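Long-range contacts in StiE protein (Stigmatella aurantiaca, PDB 6ECX), which transfers a methyl group from S-adenosylmethionine to an oxygen of a growing polyketide, as the O-methyltransferase domain of a larger multifunctional synthase: residues A[95-100]-A[126-131]; A[116-121]-A[142-147]; A[109-114]-A[138-143]; A[161-166]-A[188-193]. All blocks are in the same frame, centred on the assembly; numbering follows the deposited sequence. Where two conformers were deposited one is given.

Contact 1: A[95-100]-A[126-131]. With SAM (S-adenosylmethionine), chain B.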
# COMPACT_ATOMS: atom_id res chain seq x y z
N PHE A 95 9.31 1.21 2.57
CA PHE A 95 10.15 1.21 1.38
C PHE A 95 9.53 1.97 0.20
O PHE A 95 10.11 1.96 -0.89
CB PHE A 95 10.56 -0.22 0.98
CG PHE A 95 9.43 -1.14 0.62
CD1 PHE A 95 8.93 -1.17 -0.67
CD2 PHE A 95 8.94 -2.05 1.54
CE1 PHE A 95 7.93 -2.06 -1.03
CE2 PHE A 95 7.95 -2.97 1.19
CZ PHE A 95 7.44 -2.97 -0.09
N GLY A 96 8.43 2.67 0.41
CA GLY A 96 7.92 3.61 -0.59
C GLY A 96 7.08 4.65 0.11
O GLY A 96 5.85 4.61 0.04
N CYS A 97 7.73 5.60 0.79
CA CYS A 97 7.09 6.31 1.90
C CYS A 97 6.24 7.52 1.48
O CYS A 97 5.68 8.17 2.36
CB CYS A 97 8.15 6.74 2.92
SG CYS A 97 9.42 7.88 2.30
N GLY A 98 6.11 7.80 0.19
CA GLY A 98 5.19 8.86 -0.23
C GLY A 98 5.49 10.20 0.42
O GLY A 98 6.61 10.71 0.36
N HIS A 99 4.46 10.79 1.04
CA HIS A 99 4.58 12.05 1.77
C HIS A 99 4.83 11.85 3.26
O HIS A 99 4.72 12.81 4.03
CB HIS A 99 3.33 12.91 1.57
CG HIS A 99 3.12 13.37 0.16
ND1 HIS A 99 4.17 13.70 -0.67
CD2 HIS A 99 2.00 13.54 -0.57
CE1 HIS A 99 3.70 14.06 -1.85
NE2 HIS A 99 2.38 13.97 -1.81
N GLY A 100 5.15 10.62 3.67
CA GLY A 100 5.59 10.35 5.03
C GLY A 100 4.50 10.23 6.07
O GLY A 100 4.83 10.08 7.26
N GLU A 126 12.04 15.73 -0.01
CA GLU A 126 12.04 17.06 0.60
C GLU A 126 10.81 17.28 1.46
O GLU A 126 10.90 17.78 2.59
CB GLU A 126 12.11 18.14 -0.49
CG GLU A 126 13.37 18.10 -1.29
CD GLU A 126 13.32 19.06 -2.48
OE1 GLU A 126 12.32 19.79 -2.61
OE2 GLU A 126 14.29 19.07 -3.26
N VAL A 127 9.64 16.90 0.95
CA VAL A 127 8.41 17.05 1.72
C VAL A 127 8.47 16.22 3.00
O VAL A 127 8.22 16.72 4.10
CB VAL A 127 7.19 16.67 0.87
CG1 VAL A 127 5.92 16.62 1.72
CG2 VAL A 127 7.03 17.65 -0.30
N CYS A 128 8.79 14.93 2.87
CA CYS A 128 8.91 14.07 4.05
C CYS A 128 9.81 14.70 5.11
O CYS A 128 9.41 14.81 6.27
CB CYS A 128 9.44 12.71 3.64
SG CYS A 128 8.22 11.71 2.76
N LYS A 129 11.01 15.13 4.71
CA LYS A 129 11.94 15.69 5.69
C LYS A 129 11.35 16.92 6.36
O LYS A 129 11.50 17.11 7.58
CB LYS A 129 13.27 16.04 5.02
CG LYS A 129 14.06 14.80 4.59
CD LYS A 129 15.37 15.20 3.90
CE LYS A 129 16.24 13.98 3.63
NZ LYS A 129 17.48 14.34 2.88
N GLN A 130 10.66 17.77 5.60
CA GLN A 130 10.11 18.98 6.20
C GLN A 130 9.00 18.64 7.18
O GLN A 130 8.97 19.14 8.31
CB GLN A 130 9.61 19.93 5.11
CG GLN A 130 8.78 21.10 5.64
CD GLN A 130 7.31 20.75 5.80
OE1 GLN A 130 6.70 21.03 6.84
NE2 GLN A 130 6.73 20.13 4.78
N ARG A 131 8.06 17.79 6.75
CA ARG A 131 6.95 17.41 7.62
C ARG A 131 7.45 16.69 8.86
O ARG A 131 6.89 16.87 9.95
CB ARG A 131 5.96 16.54 6.86
CG ARG A 131 5.22 17.24 5.69
CD ARG A 131 4.22 16.25 5.04
NE ARG A 131 3.05 16.00 5.89
CZ ARG A 131 2.42 14.83 6.01
NH1 ARG A 131 2.84 13.76 5.34
NH2 ARG A 131 1.36 14.73 6.81
N SAM B . 3.08 4.31 0.78
CA SAM B . 2.69 5.69 0.55
C SAM B . 1.23 5.92 0.91
O SAM B . 0.50 4.94 1.10
OXT SAM B . 0.74 7.05 1.03
CB SAM B . 2.94 6.07 -0.91
CG SAM B . 2.35 5.10 -1.92
SD SAM B . 2.53 5.77 -3.60
CE SAM B . 1.07 5.06 -4.41
C5' SAM B . 3.95 4.85 -4.24
C4' SAM B . 5.27 5.27 -3.59
O4' SAM B . 6.32 4.36 -3.87
C3' SAM B . 5.79 6.64 -4.01
O3' SAM B . 6.18 7.29 -2.81
C2' SAM B . 7.04 6.34 -4.84
O2' SAM B . 8.04 7.33 -4.75
C1' SAM B . 7.52 5.06 -4.17
N9 SAM B . 8.40 4.20 -4.98
C8 SAM B . 8.12 3.68 -6.22
N7 SAM B . 9.18 2.91 -6.61
C5 SAM B . 10.13 2.94 -5.64
C6 SAM B . 11.37 2.35 -5.53
N6 SAM B . 11.85 1.57 -6.50
N1 SAM B . 12.13 2.57 -4.39
C2 SAM B . 11.66 3.36 -3.37
N3 SAM B . 10.41 3.94 -3.50
C4 SAM B . 9.65 3.74 -4.61
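Cys-128 aims its thiol from helix 122-134 into the backbone of the loop formed by 95-100. Its SG is anti to the carbonyl carbon (chi1 -73°), which lays it beside Gly-98 O at 3.1 Å and Gly-100 N at 3.4 Å. The short cysteine side chain suits a place bounded by main-chain atoms. The CB of Cys-97 is directed toward the helix, and the two sulfurs, Cys-97 SG and Cys-128 SG, stay 4.0 Å apart in a van der Waals contact, not a disulfide. This loop carries the Gly-x-Gly-x-Gly sequence of class I methyltransferases, which follows the first strand of the Rossmann-like fold and receives the cofactor. Beta carbons at Gly-96 and Gly-98 would run into S-adenosylmethionine, and one at Gly-100 would press on Cys-128 SG. The bare backbone can therefore serve the ligand: Gly-96 O accepts a hydrogen bond from the cofactor N at 2.9 Å, and Gly-98 N gives a weak one to O3'. A type II' turn from Cys-97 to Gly-100 then leads into helix 101-109, with Gly-100 as its N-cap. Farther out, the imidazole of His-99 and the side chain of Val-127 cross obliquely, His-99 ND1 lying 4.2 Å from Val-127 CG1. A bend at chi3 (73°) turns Arg-131 NE off the line of the chain; the guanidinium beyond it meets the carbonyl of His-99 at its edge. The modelled Arg-131 NH1 to His-99 O distance of 2.5 Å is very short, so the exact geometry of this bond is doubtful. The same NH1 also bonds Ser-101 OG in the first turn of helix 101-109.

Contact 2: A[116-121]-A[142-147]. With SAM (S-adenosylmethionine), chain B.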
# COMPACT_ATOMS: atom_id res chain seq x y z
N ASP A 116 12.62 4.55 9.25
CA ASP A 116 13.29 5.06 8.05
C ASP A 116 12.37 4.93 6.86
O ASP A 116 11.58 3.99 6.76
CB ASP A 116 14.59 4.28 7.78
CG ASP A 116 15.62 4.46 8.89
OD1 ASP A 116 15.71 5.60 9.39
OD2 ASP A 116 16.31 3.48 9.29
N GLY A 117 12.45 5.89 5.94
CA GLY A 117 11.68 5.83 4.71
C GLY A 117 12.56 6.00 3.49
O GLY A 117 13.52 6.78 3.51
N TYR A 118 12.24 5.24 2.44
CA TYR A 118 12.85 5.43 1.12
C TYR A 118 11.77 5.87 0.14
O TYR A 118 10.66 5.34 0.13
CB TYR A 118 13.46 4.13 0.56
CG TYR A 118 14.86 3.75 0.99
CD1 TYR A 118 15.51 4.41 2.01
CD2 TYR A 118 15.52 2.68 0.37
CE1 TYR A 118 16.78 4.05 2.39
CE2 TYR A 118 16.80 2.31 0.75
CZ TYR A 118 17.43 3.01 1.76
OH TYR A 118 18.70 2.67 2.17
N THR A 119 12.11 6.85 -0.70
CA THR A 119 11.31 7.17 -1.87
C THR A 119 12.25 7.55 -3.00
O THR A 119 13.32 8.11 -2.76
CB THR A 119 10.31 8.32 -1.60
OG1 THR A 119 9.60 8.65 -2.80
CG2 THR A 119 11.05 9.55 -1.10
N ILE A 120 11.86 7.24 -4.24
CA ILE A 120 12.70 7.62 -5.37
C ILE A 120 12.42 9.03 -5.84
O ILE A 120 13.20 9.58 -6.64
CB ILE A 120 12.54 6.65 -6.57
CG1 ILE A 120 11.09 6.59 -7.02
CG2 ILE A 120 13.09 5.28 -6.22
CD1 ILE A 120 10.86 5.65 -8.18
N SER A 121 11.33 9.65 -5.38
CA SER A 121 11.01 11.02 -5.76
C SER A 121 11.79 12.01 -4.90
O SER A 121 11.62 12.03 -3.67
CB SER A 121 9.51 11.26 -5.63
OG SER A 121 9.22 12.64 -5.75
N ARG A 142 14.22 9.02 9.62
CA ARG A 142 15.13 9.44 8.55
C ARG A 142 14.50 9.15 7.19
O ARG A 142 13.84 8.11 7.01
CB ARG A 142 16.49 8.74 8.64
CG ARG A 142 17.25 8.95 9.95
CD ARG A 142 18.53 8.13 9.93
NE ARG A 142 18.28 6.70 9.74
CZ ARG A 142 19.25 5.81 9.58
NH1 ARG A 142 20.51 6.22 9.57
NH2 ARG A 142 18.97 4.52 9.43
N ILE A 143 14.70 10.07 6.26
CA ILE A 143 14.17 9.98 4.90
C ILE A 143 15.33 9.93 3.92
O ILE A 143 16.30 10.68 4.07
CB ILE A 143 13.25 11.18 4.58
CG1 ILE A 143 12.15 11.32 5.64
CG2 ILE A 143 12.67 11.04 3.17
CD1 ILE A 143 11.16 10.14 5.62
N PHE A 144 15.23 9.06 2.92
CA PHE A 144 16.26 8.96 1.90
C PHE A 144 15.61 8.88 0.53
O PHE A 144 14.61 8.18 0.35
CB PHE A 144 17.15 7.72 2.09
CG PHE A 144 17.81 7.63 3.45
CD1 PHE A 144 17.14 7.04 4.53
CD2 PHE A 144 19.11 8.07 3.63
CE1 PHE A 144 17.76 6.92 5.77
CE2 PHE A 144 19.74 7.96 4.87
CZ PHE A 144 19.06 7.38 5.93
N GLN A 145 16.19 9.60 -0.43
CA GLN A 145 15.85 9.43 -1.84
C GLN A 145 16.70 8.28 -2.34
O GLN A 145 17.84 8.45 -2.78
CB GLN A 145 16.11 10.71 -2.63
CG GLN A 145 15.52 10.67 -4.04
CD GLN A 145 16.06 11.77 -4.94
OE1 GLN A 145 16.91 12.56 -4.52
NE2 GLN A 145 15.56 11.84 -6.16
N ARG A 146 16.15 7.06 -2.25
CA ARG A 146 16.89 5.86 -2.62
C ARG A 146 15.91 4.86 -3.22
O ARG A 146 14.70 4.96 -3.05
CB ARG A 146 17.64 5.25 -1.41
CG ARG A 146 18.65 6.20 -0.77
CD ARG A 146 19.98 5.55 -0.50
NE ARG A 146 20.03 4.98 0.84
CZ ARG A 146 20.86 5.38 1.80
NH1 ARG A 146 21.73 6.35 1.57
NH2 ARG A 146 20.82 4.80 2.99
N ASP A 147 16.47 3.90 -3.96
CA ASP A 147 15.70 2.92 -4.71
C ASP A 147 15.71 1.60 -3.95
O ASP A 147 16.77 0.99 -3.79
CB ASP A 147 16.27 2.74 -6.12
CG ASP A 147 15.45 1.79 -6.99
OD1 ASP A 147 14.81 0.85 -6.46
OD2 ASP A 147 15.46 1.99 -8.22
N SAM B . 3.08 4.31 0.78
CA SAM B . 2.69 5.69 0.55
C SAM B . 1.23 5.92 0.91
O SAM B . 0.50 4.94 1.10
OXT SAM B . 0.74 7.05 1.03
CB SAM B . 2.94 6.07 -0.91
CG SAM B . 2.35 5.10 -1.92
SD SAM B . 2.53 5.77 -3.60
CE SAM B . 1.07 5.06 -4.41
C5' SAM B . 3.95 4.85 -4.24
C4' SAM B . 5.27 5.27 -3.59
O4' SAM B . 6.32 4.36 -3.87
C3' SAM B . 5.79 6.64 -4.01
O3' SAM B . 6.18 7.29 -2.81
C2' SAM B . 7.04 6.34 -4.84
O2' SAM B . 8.04 7.33 -4.75
C1' SAM B . 7.52 5.06 -4.17
N9 SAM B . 8.40 4.20 -4.98
C8 SAM B . 8.12 3.68 -6.22
N7 SAM B . 9.18 2.91 -6.61
C5 SAM B . 10.13 2.94 -5.64
C6 SAM B . 11.37 2.35 -5.53
N6 SAM B . 11.85 1.57 -6.50
N1 SAM B . 12.13 2.57 -4.39
C2 SAM B . 11.66 3.36 -3.37
N3 SAM B . 10.41 3.94 -3.50
C4 SAM B . 9.65 3.74 -4.61
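Tyr-118, Arg-146 and Asp-116 lose the most surface where the parallel strands holding 116-121 and 142-147 run together. Arg-146 treats the tyrosine in two ways. Arg-146 CB sits over the centre of one face of the Tyr-118 ring, a CH-pi contact of 3.7 Å to the centroid, while NE and NH2 of the same arginine both donate to Tyr-118 OH, at 3.0 and 3.1 Å respectively. A long, doubly bent chain makes this possible, standing the guanidinium nearly perpendicular to the ring, 88° between planes. Tyr-118 OH is also bonded to Asp-152 O, and the ring's CD1 packs on Phe-144 CB. Asp-116 and Arg-142 lie side by side, pointing the same way, in a two-pronged salt bridge: Arg-142 NE reaches Asp-116 OD1 at 2.8 Å and NH2 reaches OD2 at 2.9 Å, both in the guanidinium plane but from above that of the carboxylate. Tyr-157 OH gives OD2 a further partner. Between these side chains, Gly-117 N bonds Arg-142 O, and Thr-119 N bonds Phe-144 O. At the strand ends, Asp-147 OD1 accepts from cofactor N6 at 3.0 Å, its other oxygen pairing with Lys-150, and Ile-120 CG2 touches the adenine. Strand 141-145 is the outermost on this side of the sheet; strand 91-94 flanks 114-119 on the other side. Helix 122-134 links the two strands as a beta-alpha-beta unit and packs on the face bearing Thr-119 and Ile-143.

Contact 3: A[109-114]-A[138-143]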
# COMPACT_ATOMS: atom_id res chain seq x y z
N GLN A 109 2.49 8.53 17.49
CA GLN A 109 1.69 7.74 18.41
C GLN A 109 2.49 6.69 19.17
O GLN A 109 1.95 6.06 20.09
CB GLN A 109 0.55 7.10 17.63
CG GLN A 109 -0.31 8.14 16.90
CD GLN A 109 -1.49 7.55 16.14
OE1 GLN A 109 -1.51 6.36 15.80
NE2 GLN A 109 -2.49 8.38 15.88
N ASN A 110 3.77 6.49 18.84
CA ASN A 110 4.61 5.48 19.50
C ASN A 110 6.01 6.07 19.65
O ASN A 110 6.85 5.93 18.75
CB ASN A 110 4.64 4.18 18.71
CG ASN A 110 3.25 3.71 18.32
OD1 ASN A 110 2.61 2.98 19.07
ND2 ASN A 110 2.78 4.15 17.15
N GLU A 111 6.28 6.69 20.79
CA GLU A 111 7.48 7.50 20.92
C GLU A 111 8.75 6.66 20.92
O GLU A 111 9.83 7.21 20.68
CB GLU A 111 7.42 8.34 22.20
CG GLU A 111 6.33 9.40 22.16
CD GLU A 111 6.49 10.44 23.26
OE1 GLU A 111 7.55 11.11 23.31
OE2 GLU A 111 5.55 10.59 24.08
N HIS A 112 8.67 5.36 21.19
CA HIS A 112 9.86 4.54 21.21
C HIS A 112 10.36 4.16 19.82
O HIS A 112 11.51 3.74 19.68
CB HIS A 112 9.60 3.26 22.01
CG HIS A 112 8.55 2.39 21.39
ND1 HIS A 112 7.20 2.70 21.43
CD2 HIS A 112 8.64 1.21 20.73
CE1 HIS A 112 6.52 1.75 20.81
NE2 HIS A 112 7.37 0.83 20.38
N LEU A 113 9.51 4.27 18.79
CA LEU A 113 9.87 3.75 17.46
C LEU A 113 10.95 4.59 16.79
O LEU A 113 11.01 5.81 16.97
CB LEU A 113 8.64 3.72 16.54
CG LEU A 113 7.46 2.82 16.88
CD1 LEU A 113 6.36 3.03 15.84
CD2 LEU A 113 7.89 1.34 16.92
N LYS A 114 11.79 3.91 16.01
CA LYS A 114 12.72 4.52 15.05
C LYS A 114 12.30 4.07 13.66
O LYS A 114 12.12 2.87 13.43
CB LYS A 114 14.17 4.08 15.32
CG LYS A 114 14.66 4.30 16.75
CD LYS A 114 15.44 5.62 16.87
CE LYS A 114 16.03 5.82 18.26
NZ LYS A 114 16.83 7.07 18.35
N GLN A 138 12.57 14.52 13.82
CA GLN A 138 13.79 14.30 13.06
C GLN A 138 14.82 13.47 13.82
O GLN A 138 15.81 13.05 13.22
CB GLN A 138 14.42 15.65 12.65
CG GLN A 138 15.04 16.47 13.79
CD GLN A 138 14.01 17.28 14.55
OE1 GLN A 138 12.81 16.97 14.52
NE2 GLN A 138 14.46 18.34 15.24
N ASN A 139 14.62 13.21 15.10
CA ASN A 139 15.55 12.33 15.79
C ASN A 139 15.17 10.87 15.66
O ASN A 139 16.02 10.01 15.91
CB ASN A 139 15.66 12.72 17.26
CG ASN A 139 16.03 14.15 17.41
OD1 ASN A 139 15.30 14.94 18.03
ND2 ASN A 139 17.15 14.52 16.82
N ARG A 140 13.93 10.57 15.26
CA ARG A 140 13.49 9.20 15.12
C ARG A 140 13.13 8.79 13.69
O ARG A 140 13.02 7.58 13.45
CB ARG A 140 12.29 8.93 16.03
CG ARG A 140 12.55 9.36 17.48
CD ARG A 140 11.58 8.70 18.44
NE ARG A 140 10.36 9.48 18.60
CZ ARG A 140 9.16 9.12 18.18
NH1 ARG A 140 8.13 9.94 18.39
NH2 ARG A 140 8.97 7.96 17.54
N ILE A 141 12.96 9.72 12.75
CA ILE A 141 12.58 9.38 11.38
C ILE A 141 13.65 9.91 10.43
O ILE A 141 13.93 11.11 10.41
CB ILE A 141 11.20 9.95 11.02
CG1 ILE A 141 10.13 9.44 11.98
CG2 ILE A 141 10.80 9.59 9.56
CD1 ILE A 141 8.74 9.90 11.62
N ARG A 142 14.22 9.02 9.62
CA ARG A 142 15.13 9.44 8.55
C ARG A 142 14.50 9.15 7.19
O ARG A 142 13.84 8.11 7.01
CB ARG A 142 16.49 8.74 8.64
CG ARG A 142 17.25 8.95 9.95
CD ARG A 142 18.53 8.13 9.93
NE ARG A 142 18.28 6.70 9.74
CZ ARG A 142 19.25 5.81 9.58
NH1 ARG A 142 20.51 6.22 9.57
NH2 ARG A 142 18.97 4.52 9.43
N ILE A 143 14.70 10.07 6.26
CA ILE A 143 14.17 9.98 4.90
C ILE A 143 15.33 9.93 3.92
O ILE A 143 16.30 10.68 4.07
CB ILE A 143 13.25 11.18 4.58
CG1 ILE A 143 12.15 11.32 5.64
CG2 ILE A 143 12.67 11.04 3.17
CD1 ILE A 143 11.16 10.14 5.62
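Arg-140 reaches across to the turn 110-113 and carries most of this contact with its side chain. Arg-140 NH2 donates to Leu-113 O at 3.0 Å, a nearly straight bond (168°) with the acceptor in the guanidinium plane. Glu-111 O takes a different position, 2.9 Å above that plane and toward its rim; although Arg-140 NE is 3.1 Å from it, the angle is too poor for a hydrogen bond, so the approach is carbonyl over cationic face. The aliphatic part also takes part, Arg-140 CD lying 3.2 Å from Glu-111 O. A bend at chi3 (-88°) turns NE out of the line of the chain, leading into the flat group that lies against the turn. Beside it the backbones draw together, and Lys-114 CA makes a CH...O contact of 3.5 Å with Arg-140 O as strand 114-119 begins next to strand 141-145. In the second shell, a type I turn from Asn-110 to Leu-113, closed by Leu-113 N to Asn-110 O at 3.1 Å, presents these carbonyls. The turn follows directly on helix 101-109, to which Asn-110 ND2 is tied through Leu-106 O. His-112 NE2 bonds Leu-86 O, ahead of strand 91-94. Arg-140 NH1 bonds Gly-107 O in the last turn of helix 101-109. Arginine suits the place because one rigid, planar cation can offer N-H groups in several directions to main-chain oxygens. Its charge meets neutral carbonyls here, Glu-111 OE1 remaining 5.1 Å from Arg-140 NH1, and the negative end of the helix dipole would be expected to stabilise it.

Contact 4: A[161-166]-A[188-193]. With SAM (S-adenosylmethionine), chain B.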
# COMPACT_ATOMS: atom_id res chain seq x y z
N LEU A 161 6.99 -1.77 5.80
CA LEU A 161 5.74 -1.30 5.23
C LEU A 161 5.92 -1.12 3.73
O LEU A 161 6.91 -0.51 3.28
CB LEU A 161 5.28 0.05 5.83
CG LEU A 161 5.33 0.34 7.33
CD1 LEU A 161 4.82 1.75 7.61
CD2 LEU A 161 4.51 -0.67 8.09
N GLY A 162 4.95 -1.61 2.95
CA GLY A 162 4.91 -1.34 1.52
C GLY A 162 3.46 -1.22 1.09
O GLY A 162 2.84 -2.22 0.73
N PHE A 163 2.91 -0.01 1.14
CA PHE A 163 1.52 0.22 0.78
C PHE A 163 1.50 0.76 -0.65
O PHE A 163 1.91 1.91 -0.89
CB PHE A 163 0.83 1.18 1.76
CG PHE A 163 0.94 0.75 3.22
CD1 PHE A 163 1.08 -0.60 3.56
CD2 PHE A 163 0.91 1.70 4.24
CE1 PHE A 163 1.19 -0.99 4.89
CE2 PHE A 163 1.01 1.32 5.58
CZ PHE A 163 1.16 -0.04 5.91
N GLU A 164 1.06 -0.08 -1.58
CA GLU A 164 1.01 0.25 -3.01
C GLU A 164 2.38 0.69 -3.53
O GLU A 164 2.53 1.72 -4.18
CB GLU A 164 -0.04 1.33 -3.27
CG GLU A 164 -1.47 0.92 -2.95
CD GLU A 164 -2.47 2.01 -3.33
OE1 GLU A 164 -3.61 1.97 -2.81
OE2 GLU A 164 -2.13 2.90 -4.13
N VAL A 165 3.40 -0.12 -3.23
CA VAL A 165 4.77 0.19 -3.62
C VAL A 165 5.37 -0.95 -4.43
O VAL A 165 5.87 -0.75 -5.54
CB VAL A 165 5.66 0.49 -2.39
CG1 VAL A 165 7.05 0.89 -2.85
CG2 VAL A 165 5.03 1.56 -1.51
N ALA A 166 5.35 -2.16 -3.86
CA ALA A 166 6.00 -3.30 -4.51
C ALA A 166 5.50 -3.49 -5.94
O ALA A 166 6.27 -3.87 -6.83
CB ALA A 166 5.78 -4.58 -3.69
N LEU A 188 8.05 -8.53 10.81
CA LEU A 188 6.78 -8.45 10.08
C LEU A 188 6.90 -7.57 8.84
O LEU A 188 7.62 -6.57 8.83
CB LEU A 188 5.66 -7.91 10.98
CG LEU A 188 5.43 -8.63 12.32
CD1 LEU A 188 4.36 -7.92 13.15
CD2 LEU A 188 5.06 -10.09 12.08
N LEU A 189 6.17 -7.94 7.80
CA LEU A 189 6.02 -7.17 6.56
C LEU A 189 4.53 -7.00 6.33
O LEU A 189 3.81 -8.00 6.31
CB LEU A 189 6.65 -7.91 5.38
CG LEU A 189 6.37 -7.42 3.96
CD1 LEU A 189 6.97 -6.02 3.75
CD2 LEU A 189 6.92 -8.42 2.96
N ILE A 190 4.05 -5.76 6.24
CA ILE A 190 2.65 -5.55 5.88
C ILE A 190 2.62 -4.79 4.56
O ILE A 190 3.39 -3.85 4.35
CB ILE A 190 1.83 -4.85 6.99
CG1 ILE A 190 2.43 -3.53 7.41
CG2 ILE A 190 1.67 -5.80 8.26
CD1 ILE A 190 1.57 -2.84 8.50
N MET A 191 1.77 -5.25 3.64
CA MET A 191 1.73 -4.68 2.31
C MET A 191 0.29 -4.55 1.87
O MET A 191 -0.56 -5.36 2.24
CB MET A 191 2.48 -5.53 1.29
CG MET A 191 3.97 -5.41 1.36
SD MET A 191 4.69 -6.57 0.20
CE MET A 191 3.46 -6.59 -1.10
N ALA A 192 0.02 -3.49 1.11
CA ALA A 192 -1.19 -3.39 0.32
C ALA A 192 -0.76 -3.45 -1.14
O ALA A 192 0.12 -2.70 -1.56
CB ALA A 192 -1.94 -2.08 0.62
N ASP A 193 -1.35 -4.38 -1.89
CA ASP A 193 -1.00 -4.53 -3.30
C ASP A 193 -2.04 -5.40 -3.98
O ASP A 193 -3.01 -5.86 -3.37
CB ASP A 193 0.41 -5.09 -3.48
CG ASP A 193 1.17 -4.37 -4.58
OD1 ASP A 193 0.62 -4.26 -5.69
OD2 ASP A 193 2.29 -3.89 -4.33
N SAM B . 3.08 4.31 0.78
CA SAM B . 2.69 5.69 0.55
C SAM B . 1.23 5.92 0.91
O SAM B . 0.50 4.94 1.10
OXT SAM B . 0.74 7.05 1.03
CB SAM B . 2.94 6.07 -0.91
CG SAM B . 2.35 5.10 -1.92
SD SAM B . 2.53 5.77 -3.60
CE SAM B . 1.07 5.06 -4.41
C5' SAM B . 3.95 4.85 -4.24
C4' SAM B . 5.27 5.27 -3.59
O4' SAM B . 6.32 4.36 -3.87
C3' SAM B . 5.79 6.64 -4.01
O3' SAM B . 6.18 7.29 -2.81
C2' SAM B . 7.04 6.34 -4.84
O2' SAM B . 8.04 7.33 -4.75
C1' SAM B . 7.52 5.06 -4.17
N9 SAM B . 8.40 4.20 -4.98
C8 SAM B . 8.12 3.68 -6.22
N7 SAM B . 9.18 2.91 -6.61
C5 SAM B . 10.13 2.94 -5.64
C6 SAM B . 11.37 2.35 -5.53
N6 SAM B . 11.85 1.57 -6.50
N1 SAM B . 12.13 2.57 -4.39
C2 SAM B . 11.66 3.36 -3.37
N3 SAM B . 10.41 3.94 -3.50
C4 SAM B . 9.65 3.74 -4.61
O HOH W 1 3.29 -2.74 -1.92
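The fourth and fifth strands of the Rossmann-like methyltransferase sheet run parallel here, pairing Leu-161, Gly-162 and Phe-163 with Ile-190, Met-191 and Ala-192. Gly-162 N donates to Ile-190 O at 3.1 Å, Gly-162 O accepts from Ala-192 N, and Glu-164 N closes the pairing on Ala-192 O at 2.8 Å. Glycine fits at 162 because a beta carbon there would crowd Met-191 CG. On the face bearing Ile-190, that residue sets CG1 between its backbone N and carbonyl carbon (chi1 56°), where it meets Leu-161 CD2 at 3.6 Å and Phe-163 CE1 at 3.8 Å. Ile-190 CD1 lies in the plane of the phenyl ring at its edge, whereas Leu-161 CB lies above one face. Branched and flat hydrocarbons thus interlock in a buried layer. Beyond the strand the chain turns through Glu-164, in a left-handed backbone conformation, and Phe-163 O is left to accept a bond from the cofactor N at 3.1 Å. Glu-164 OE1 is held by Tyr-285. One water ties the turn to the neighbouring strand, bonding Gly-162 O at 2.7 Å, Ala-166 N and Asp-193 OD2. The carboxylate of Asp-193 is fixed further by Tyr-16 OH and Gly-167 N, so its buried oxygens have polar partners. Helix 172-181 lies in the connection between the two strands. Strand 91-94 borders 157-163 on its other side, antiparallel strand 283-292 borders 187-196, and helix 64-80 covers Phe-163 and Ala-192.

How the contacts relate
Contact 4 is wholly buried near the middle of the sheet and combines parallel-strand backbone bonds with hydrocarbon packing, with one water among its polar atoms. Contacts 1 and 2 are partly buried, and contact 3 lies at the surface. Contact 1 packs a thiol against glycine-rich backbone; arginine marks the other two, pairing with a carboxylate and a phenol in contact 2 and with backbone carbonyls in contact 3. Contacts 2 and 3 share strand 141-145, one at its cofactor end, the other at its start. Contact 1 touches both contact 2 and contact 4. Carbonyls of contacts 1 and 4 converge on the amino nitrogen of S-adenosylmethionine, while contact 2 holds the adenine.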